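Local coordinates for protein endosialidase (Enterobacteria phage phi92, PDB 4HIZ) that probably cleaves alpha-2,8- and alpha-2,9-linked sialic acid polymers as a trimeric phage endosialidase with a beta-propeller catalytic domain, at residues Cys288-His293 with Asn311-Pro316; Pro316-Ile321 with Arg336-Gln341; Ser340-Asp345 with Tyr387-Asn392. All coordinates share one frame; numbering follows the deposited sequence. Where two conformers were deposited one is given.

Contact 1: Cys288-His293 with Asn311-Pro316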
# COMPACT_ATOMS: atom_id res chain seq x y z
N CYS A 288 -6.93 -30.70 -33.54
CA CYS A 288 -6.63 -29.31 -33.12
C CYS A 288 -7.34 -28.91 -31.82
O CYS A 288 -8.55 -29.14 -31.65
CB CYS A 288 -7.00 -28.29 -34.25
SG CYS A 288 -6.43 -26.60 -33.92
N VAL A 289 -6.59 -28.34 -30.88
CA VAL A 289 -7.21 -27.68 -29.72
C VAL A 289 -6.79 -26.22 -29.72
O VAL A 289 -5.61 -25.89 -29.76
CB VAL A 289 -6.82 -28.37 -28.40
CG1 VAL A 289 -7.40 -27.60 -27.14
CG2 VAL A 289 -7.32 -29.82 -28.38
N THR A 290 -7.79 -25.35 -29.69
CA THR A 290 -7.51 -23.91 -29.64
C THR A 290 -7.31 -23.53 -28.18
O THR A 290 -6.33 -22.87 -27.83
CB THR A 290 -8.67 -23.13 -30.24
OG1 THR A 290 -8.79 -23.48 -31.62
CG2 THR A 290 -8.42 -21.63 -30.18
N GLU A 291 -8.24 -23.95 -27.34
CA GLU A 291 -8.18 -23.65 -25.90
C GLU A 291 -8.80 -24.77 -25.11
O GLU A 291 -9.81 -25.33 -25.54
CB GLU A 291 -8.95 -22.36 -25.51
CG GLU A 291 -8.29 -21.07 -25.97
CD GLU A 291 -9.18 -19.84 -25.78
OE1 GLU A 291 -10.40 -19.99 -25.69
OE2 GLU A 291 -8.66 -18.71 -25.71
N THR A 292 -8.19 -25.09 -23.97
CA THR A 292 -8.87 -25.82 -22.89
C THR A 292 -9.43 -24.78 -21.91
O THR A 292 -8.80 -23.73 -21.66
CB THR A 292 -7.93 -26.80 -22.16
OG1 THR A 292 -6.79 -26.13 -21.62
CG2 THR A 292 -7.42 -27.92 -23.13
N HIS A 293 -10.61 -25.08 -21.37
CA HIS A 293 -11.41 -24.02 -20.73
C HIS A 293 -12.49 -24.65 -19.88
O HIS A 293 -13.25 -25.50 -20.38
CB HIS A 293 -12.03 -23.14 -21.84
CG HIS A 293 -12.94 -22.04 -21.34
ND1 HIS A 293 -14.28 -22.24 -21.12
CD2 HIS A 293 -12.71 -20.73 -21.08
CE1 HIS A 293 -14.85 -21.10 -20.75
NE2 HIS A 293 -13.91 -20.16 -20.74
N ASN A 311 -11.92 -26.40 -30.86
CA ASN A 311 -11.09 -26.06 -31.98
C ASN A 311 -11.84 -24.96 -32.72
O ASN A 311 -12.94 -25.20 -33.25
CB ASN A 311 -10.91 -27.29 -32.90
CG ASN A 311 -10.66 -26.89 -34.35
OD1 ASN A 311 -10.00 -25.88 -34.62
ND2 ASN A 311 -11.21 -27.68 -35.31
N GLY A 312 -11.27 -23.74 -32.74
CA GLY A 312 -11.83 -22.65 -33.51
C GLY A 312 -10.90 -22.17 -34.62
O GLY A 312 -11.11 -21.09 -35.19
N ASP A 313 -9.88 -22.98 -34.93
CA ASP A 313 -8.82 -22.61 -35.87
C ASP A 313 -9.01 -23.26 -37.24
O ASP A 313 -8.71 -22.65 -38.27
CB ASP A 313 -7.44 -23.02 -35.34
CG ASP A 313 -6.90 -22.04 -34.28
OD1 ASP A 313 -6.48 -20.93 -34.66
OD2 ASP A 313 -6.87 -22.38 -33.06
N ILE A 314 -9.50 -24.49 -37.23
CA ILE A 314 -9.64 -25.27 -38.48
C ILE A 314 -11.11 -25.65 -38.69
O ILE A 314 -11.72 -26.23 -37.81
CB ILE A 314 -8.85 -26.59 -38.39
CG1 ILE A 314 -7.43 -26.38 -37.83
CG2 ILE A 314 -8.83 -27.31 -39.76
CD1 ILE A 314 -6.53 -25.47 -38.66
N SER A 315 -11.70 -25.31 -39.83
CA SER A 315 -13.04 -25.82 -40.11
C SER A 315 -12.88 -27.28 -40.52
O SER A 315 -11.97 -27.60 -41.25
CB SER A 315 -13.71 -25.07 -41.25
OG SER A 315 -14.07 -23.77 -40.84
N PRO A 316 -13.78 -28.15 -40.06
CA PRO A 316 -14.95 -27.90 -39.21
C PRO A 316 -14.56 -27.75 -37.74
O PRO A 316 -13.68 -28.46 -37.27
CB PRO A 316 -15.80 -29.17 -39.42
CG PRO A 316 -14.77 -30.24 -39.70
CD PRO A 316 -13.69 -29.55 -40.50

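Contact 2: Pro316-Ile321 with Arg336-Gln341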
# COMPACT_ATOMS: atom_id res chain seq x y z
N PRO A 316 -13.78 -28.15 -40.06
CA PRO A 316 -14.95 -27.90 -39.21
C PRO A 316 -14.56 -27.75 -37.74
O PRO A 316 -13.68 -28.46 -37.27
CB PRO A 316 -15.80 -29.17 -39.42
CG PRO A 316 -14.77 -30.24 -39.70
CD PRO A 316 -13.69 -29.55 -40.50
N ARG A 317 -15.19 -26.81 -37.05
CA ARG A 317 -14.93 -26.65 -35.61
C ARG A 317 -15.34 -27.90 -34.84
O ARG A 317 -16.24 -28.65 -35.26
CB ARG A 317 -15.71 -25.47 -35.05
CG ARG A 317 -15.23 -24.13 -35.56
CD ARG A 317 -15.66 -22.99 -34.66
NE ARG A 317 -15.19 -21.76 -35.26
CZ ARG A 317 -15.05 -20.64 -34.62
NH1 ARG A 317 -15.33 -20.59 -33.32
NH2 ARG A 317 -14.61 -19.57 -35.28
N ARG A 318 -14.70 -28.11 -33.68
CA ARG A 318 -15.17 -29.11 -32.72
C ARG A 318 -15.26 -28.42 -31.36
O ARG A 318 -14.45 -27.54 -31.08
CB ARG A 318 -14.21 -30.29 -32.58
CG ARG A 318 -14.39 -31.42 -33.64
CD ARG A 318 -13.80 -31.00 -34.94
NE ARG A 318 -13.89 -32.10 -35.93
CZ ARG A 318 -14.94 -32.29 -36.71
NH1 ARG A 318 -15.98 -31.47 -36.62
NH2 ARG A 318 -14.95 -33.31 -37.60
N LEU A 319 -16.24 -28.79 -30.55
CA LEU A 319 -16.34 -28.20 -29.21
C LEU A 319 -16.87 -29.30 -28.31
O LEU A 319 -17.79 -30.05 -28.70
CB LEU A 319 -17.32 -27.04 -29.26
CG LEU A 319 -17.47 -26.28 -27.93
CD1 LEU A 319 -17.72 -24.76 -28.18
CD2 LEU A 319 -18.58 -26.86 -27.05
N GLY A 320 -16.33 -29.41 -27.11
CA GLY A 320 -16.90 -30.40 -26.20
C GLY A 320 -16.07 -30.50 -24.95
O GLY A 320 -15.61 -29.47 -24.41
N ILE A 321 -15.87 -31.73 -24.49
CA ILE A 321 -15.13 -31.95 -23.25
C ILE A 321 -14.01 -32.96 -23.44
O ILE A 321 -14.08 -33.83 -24.31
CB ILE A 321 -16.06 -32.42 -22.12
CG1 ILE A 321 -16.61 -33.85 -22.37
CG2 ILE A 321 -17.22 -31.38 -21.92
CD1 ILE A 321 -17.48 -34.35 -21.21
N ARG A 336 -12.30 -37.46 -25.94
CA ARG A 336 -12.97 -36.26 -26.44
C ARG A 336 -14.43 -36.60 -26.69
O ARG A 336 -14.75 -37.59 -27.41
CB ARG A 336 -12.33 -35.79 -27.74
CG ARG A 336 -10.85 -35.46 -27.62
CD ARG A 336 -10.37 -34.79 -28.92
NE ARG A 336 -8.92 -34.61 -28.89
CZ ARG A 336 -8.29 -33.61 -29.49
NH1 ARG A 336 -8.99 -32.72 -30.18
NH2 ARG A 336 -6.96 -33.54 -29.43
N ARG A 337 -15.33 -35.82 -26.11
CA ARG A 337 -16.76 -35.98 -26.33
C ARG A 337 -17.34 -34.67 -26.82
O ARG A 337 -17.29 -33.66 -26.08
CB ARG A 337 -17.43 -36.44 -25.03
CG ARG A 337 -16.94 -37.86 -24.60
CD ARG A 337 -17.42 -38.28 -23.25
NE ARG A 337 -16.91 -39.63 -22.96
CZ ARG A 337 -17.27 -40.37 -21.93
NH1 ARG A 337 -18.17 -39.92 -21.08
NH2 ARG A 337 -16.76 -41.59 -21.79
N THR A 338 -17.84 -34.65 -28.04
CA THR A 338 -18.20 -33.36 -28.66
C THR A 338 -19.71 -33.13 -28.75
O THR A 338 -20.50 -34.10 -28.74
CB THR A 338 -17.63 -33.23 -30.10
OG1 THR A 338 -18.09 -34.32 -30.90
CG2 THR A 338 -16.09 -33.25 -30.06
N ILE A 339 -20.09 -31.86 -28.83
CA ILE A 339 -21.47 -31.52 -29.13
C ILE A 339 -21.65 -31.55 -30.65
O ILE A 339 -20.66 -31.63 -31.41
CB ILE A 339 -21.86 -30.14 -28.54
CG1 ILE A 339 -21.11 -28.99 -29.25
CG2 ILE A 339 -21.60 -30.14 -27.04
CD1 ILE A 339 -21.65 -27.58 -28.82
N SER A 340 -22.89 -31.51 -31.11
CA SER A 340 -23.21 -31.59 -32.53
C SER A 340 -22.62 -30.44 -33.33
O SER A 340 -22.50 -29.32 -32.81
CB SER A 340 -24.74 -31.58 -32.70
OG SER A 340 -25.34 -32.66 -32.00
N GLN A 341 -22.33 -30.68 -34.61
CA GLN A 341 -21.73 -29.66 -35.46
C GLN A 341 -22.58 -28.39 -35.52
O GLN A 341 -22.05 -27.27 -35.54
CB GLN A 341 -21.54 -30.24 -36.88
CG GLN A 341 -20.63 -29.36 -37.72
CD GLN A 341 -19.23 -29.40 -37.18
OE1 GLN A 341 -18.61 -30.48 -37.12
NE2 GLN A 341 -18.71 -28.25 -36.75
O HOH W 1 -18.17 -30.53 -32.02

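Contact 3: Ser340-Asp345 with Tyr387-Asn392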
# COMPACT_ATOMS: atom_id res chain seq x y z
N SER A 340 -22.89 -31.51 -31.11
CA SER A 340 -23.21 -31.59 -32.53
C SER A 340 -22.62 -30.44 -33.33
O SER A 340 -22.50 -29.32 -32.81
CB SER A 340 -24.74 -31.58 -32.70
OG SER A 340 -25.34 -32.66 -32.00
N GLN A 341 -22.33 -30.68 -34.61
CA GLN A 341 -21.73 -29.66 -35.46
C GLN A 341 -22.58 -28.39 -35.52
O GLN A 341 -22.05 -27.27 -35.54
CB GLN A 341 -21.54 -30.24 -36.88
CG GLN A 341 -20.63 -29.36 -37.72
CD GLN A 341 -19.23 -29.40 -37.18
OE1 GLN A 341 -18.61 -30.48 -37.12
NE2 GLN A 341 -18.71 -28.25 -36.75
N GLU A 342 -23.90 -28.58 -35.53
CA GLU A 342 -24.85 -27.46 -35.61
C GLU A 342 -24.57 -26.41 -34.53
O GLU A 342 -24.72 -25.20 -34.77
CB GLU A 342 -26.28 -27.99 -35.44
CG GLU A 342 -27.35 -26.94 -35.37
CD GLU A 342 -28.76 -27.51 -35.36
OE1 GLU A 342 -28.92 -28.75 -35.30
OE2 GLU A 342 -29.72 -26.71 -35.41
N TYR A 343 -24.21 -26.87 -33.35
CA TYR A 343 -24.03 -25.97 -32.19
C TYR A 343 -22.56 -25.66 -31.93
O TYR A 343 -22.24 -24.72 -31.20
CB TYR A 343 -24.70 -26.61 -30.97
CG TYR A 343 -26.19 -26.73 -31.17
CD1 TYR A 343 -27.01 -25.60 -31.05
CD2 TYR A 343 -26.78 -27.94 -31.56
CE1 TYR A 343 -28.38 -25.69 -31.27
CE2 TYR A 343 -28.13 -28.03 -31.79
CZ TYR A 343 -28.93 -26.92 -31.63
OH TYR A 343 -30.29 -27.04 -31.83
N ALA A 344 -21.65 -26.43 -32.55
CA ALA A 344 -20.20 -26.13 -32.47
C ALA A 344 -19.77 -25.04 -33.45
O ALA A 344 -18.76 -24.35 -33.22
CB ALA A 344 -19.37 -27.40 -32.73
N ASP A 345 -20.50 -24.90 -34.57
CA ASP A 345 -20.12 -23.88 -35.57
C ASP A 345 -20.18 -22.52 -34.89
O ASP A 345 -21.04 -22.29 -34.04
CB ASP A 345 -21.10 -23.86 -36.75
CG ASP A 345 -20.99 -25.10 -37.62
OD1 ASP A 345 -19.90 -25.72 -37.59
OD2 ASP A 345 -21.95 -25.43 -38.36
N TYR A 387 -30.16 -29.58 -26.56
CA TYR A 387 -29.69 -28.22 -26.83
C TYR A 387 -30.80 -27.20 -26.79
O TYR A 387 -31.94 -27.49 -27.22
CB TYR A 387 -29.12 -28.17 -28.26
CG TYR A 387 -28.02 -29.16 -28.52
CD1 TYR A 387 -26.72 -28.90 -28.09
CD2 TYR A 387 -28.28 -30.35 -29.19
CE1 TYR A 387 -25.69 -29.81 -28.34
CE2 TYR A 387 -27.26 -31.27 -29.44
CZ TYR A 387 -25.97 -30.99 -29.01
OH TYR A 387 -24.96 -31.91 -29.27
N LEU A 388 -30.44 -26.00 -26.33
CA LEU A 388 -31.32 -24.84 -26.39
C LEU A 388 -30.49 -23.64 -26.86
O LEU A 388 -29.63 -23.16 -26.12
CB LEU A 388 -31.89 -24.53 -24.99
CG LEU A 388 -32.93 -25.50 -24.40
CD1 LEU A 388 -33.17 -25.20 -22.93
CD2 LEU A 388 -34.24 -25.39 -25.18
N ARG A 389 -30.75 -23.16 -28.07
CA ARG A 389 -30.04 -21.97 -28.54
C ARG A 389 -30.59 -20.73 -27.85
O ARG A 389 -31.81 -20.54 -27.78
CB ARG A 389 -30.26 -21.85 -30.06
CG ARG A 389 -29.53 -20.66 -30.69
CD ARG A 389 -28.08 -21.00 -30.99
NE ARG A 389 -27.97 -22.00 -32.07
CZ ARG A 389 -26.81 -22.37 -32.60
NH1 ARG A 389 -25.66 -21.88 -32.13
NH2 ARG A 389 -26.79 -23.25 -33.61
N PHE A 390 -29.72 -19.86 -27.34
CA PHE A 390 -30.23 -18.55 -26.92
C PHE A 390 -30.63 -17.76 -28.15
O PHE A 390 -29.94 -17.80 -29.16
CB PHE A 390 -29.18 -17.75 -26.13
CG PHE A 390 -28.95 -18.24 -24.73
CD1 PHE A 390 -28.00 -19.23 -24.48
CD2 PHE A 390 -29.67 -17.69 -23.66
CE1 PHE A 390 -27.77 -19.69 -23.19
CE2 PHE A 390 -29.44 -18.14 -22.33
CZ PHE A 390 -28.47 -19.12 -22.11
N PRO A 391 -31.76 -17.04 -28.09
CA PRO A 391 -32.16 -16.25 -29.26
C PRO A 391 -31.20 -15.05 -29.42
O PRO A 391 -30.47 -14.67 -28.48
CB PRO A 391 -33.57 -15.76 -28.89
CG PRO A 391 -33.57 -15.72 -27.40
CD PRO A 391 -32.73 -16.92 -26.98
N ASN A 392 -31.18 -14.49 -30.62
CA ASN A 392 -30.53 -13.21 -30.86
C ASN A 392 -28.99 -13.20 -30.86
O ASN A 392 -28.39 -12.17 -30.59
CB ASN A 392 -31.08 -12.13 -29.91
CG ASN A 392 -32.58 -11.89 -30.10
OD1 ASN A 392 -33.35 -11.88 -29.14
ND2 ASN A 392 -32.97 -11.65 -31.33
O HOH W 2 -23.59 -22.88 -33.87
O HOH W 3 -29.08 -24.11 -35.21

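Contact 1: Cys288-His293 with Asn311-Pro316
Thr290 turns OG1 anti to its own carbonyl carbon (chi1 -64°), toward the loop Asn311-Pro316, and Asp313 sets CG likewise anti to the carbonyl carbon (chi1 -79°), and OD2 of its carboxylate meets the hydroxyl. The hydroxyl of Thr290 then works in two directions. It donates to Asp313 OD2, 2.6 Å from Thr290 OG1, reaching that oxygen on its anti side and somewhat out of the carboxylate plane. It also accepts from the loop backbone, with Gly312 N 2.7 Å from Thr290 OG1 in a nearly straight bond. The methyl CG2 of Thr290 packs against the same carboxylate oxygen.

The loop that receives this hydroxyl is shaped by Asn311. Its OD1 takes the N-H of Asp313, an Asx turn, and that of Ile314, which lies in the carbonyl plane on a lone pair, 3.0 Å between Ile314 N and Asn311 OD1. Asn311 ND2 returns a bond to Ile314 O. Cys288 packs beside this Asx turn: its carbonyl O lies 3.2 Å from Asn311 CB, while SG rests against Asp313 CB and Ile314 CG1, each about 4.0 Å from Cys288 SG.

The contact joins the segment leading into strand 291-297, an edge strand of a four-stranded propeller sheet, to the turn leading from strand 304-311 to strand 318-324. Thr290 and Glu291 both face His310 in a classic beta bulge, just where the strand begins. With one hydroxyl bonded to both backbone and carboxylate, the loop is tied by polar groups to the residue just before the edge strand, and the hydrogen bond donated to Asp313 OD2 would probably help to stabilise the carboxylate's negative charge.

Contact 2: Pro316-Ile321 with Arg336-Gln341
An antiparallel beta hairpin, the last two strands of a four-stranded propeller sheet, brings Pro316-Ile321 against Arg336-Gln341. Ile321 and Arg337 form a hydrogen-bonded pair, with Ile321 N 2.9 Å from Arg337 O and the return bond from Arg337 N to Ile321 O. Gly320 and Thr338 are the adjoining non-hydrogen-bonded pair; their CA atoms are 4.1 Å apart, and Gly320 CA also makes a CA-H...O contact with Arg337 O. Beyond this pair Ile339 N still bonds Leu319 O, 2.9 Å between Ile339 N and Leu319 O. Then the strands part, and a water spans the gap, accepting from Leu319 N and donating to Ile339 O.

Apolar contacts flank the strand pairing. Leu319 CD2 meets Ile339 CD1 at 3.6 Å, branch against branch; both residues also pack on Thr363 of the following sheet. Ile321 lays CG1 against Arg337 CB, whereas the extended Arg337 chain carries its guanidinium away to Leu381 O and to a cation-pi contact with Tyr323.

At the open end Gln341 reaches back from the first turn of helix 341-344. Its chain bends at chi2 (68°), bringing CD over toward Arg317 O, and NE2 donates to that oxygen in a bond of 161°. Arg318 NH1 bonds the same carbonyl from the opposite face of its plane. The guanidinium and the Gln341 amide are nearly coplanar, 28° apart. Arg318 also pairs through NE with Asp286 in a salt bridge, and Pro316 CG lies over one face of its guanidinium, offset toward the rim. At the edge of that group, Arg318 NH1 makes a weak bond to Gln341 OE1, 2.9 Å away.

Contact 3: Ser340-Asp345 with Tyr387-Asn392
This is a surface contact between neighbouring propeller sheets, in which the short helix 341-344 that follows strand 335-338 packs on strand 386-389, the last strand of the next sheet. Its centre is an offset stack of Tyr343 on Tyr387, ring centroids 4.2 Å apart and planes at 14°. Tyr343 CD2 sits over the centre of the Tyr387 ring, while Tyr387 CB makes a CH-pi contact over the face of Tyr343. On the opposite face of Tyr343, offset toward its rim, lies CG of Glu342.

Tyr387 continues past the stack to the start of the helix, where its OH accepts from Ser340 N, 2.8 Å away.

Arg389 folds back from the strand, bent at chi2 (83°) and chi3 (69°), with Tyr343 CD1 over one face of its guanidinium, offset toward its rim. NH2 donates to Glu342 O, 3.1 Å from Arg389 NH2, approaching from above the carbonyl plane, and NH1 bonds Gly372 O. One water lies between Arg389 NH1 and Asp345 O; another accepts from Arg389 NH2 and donates to Glu342 OE2.

Glu342 OE2 and Arg389 NH2 are 4.9 Å apart, so these opposite charges are linked through water, not by a direct salt bridge. Stacking therefore supplies the apolar part of the contact, while the helix backbone, Gly372 O and waters hold the guanidinium, whose positive charge is probably partly balanced by nearby Glu342.

Contacts 1 and 2 belong to one four-stranded propeller sheet and share Pro316; Asn311 N and Arg318 O, 2.8 Å apart, probably bond across them. Contact 3 joins that sheet's outgoing helix to the last strand of the next sheet and shares Ser340 and Gln341 with contact 2. The first two are partly buried, whereas contact 3 lies at the surface. Contact 1 relies on polar side chains and a loop backbone, contact 2 on strand pairing, apolar packing and an amide-guanidinium group at one end, and contact 3 on aromatic stacking and water. Leu319 CB against Ala344 CB carries the apolar packing of contact 2 onto the helix of contact 3.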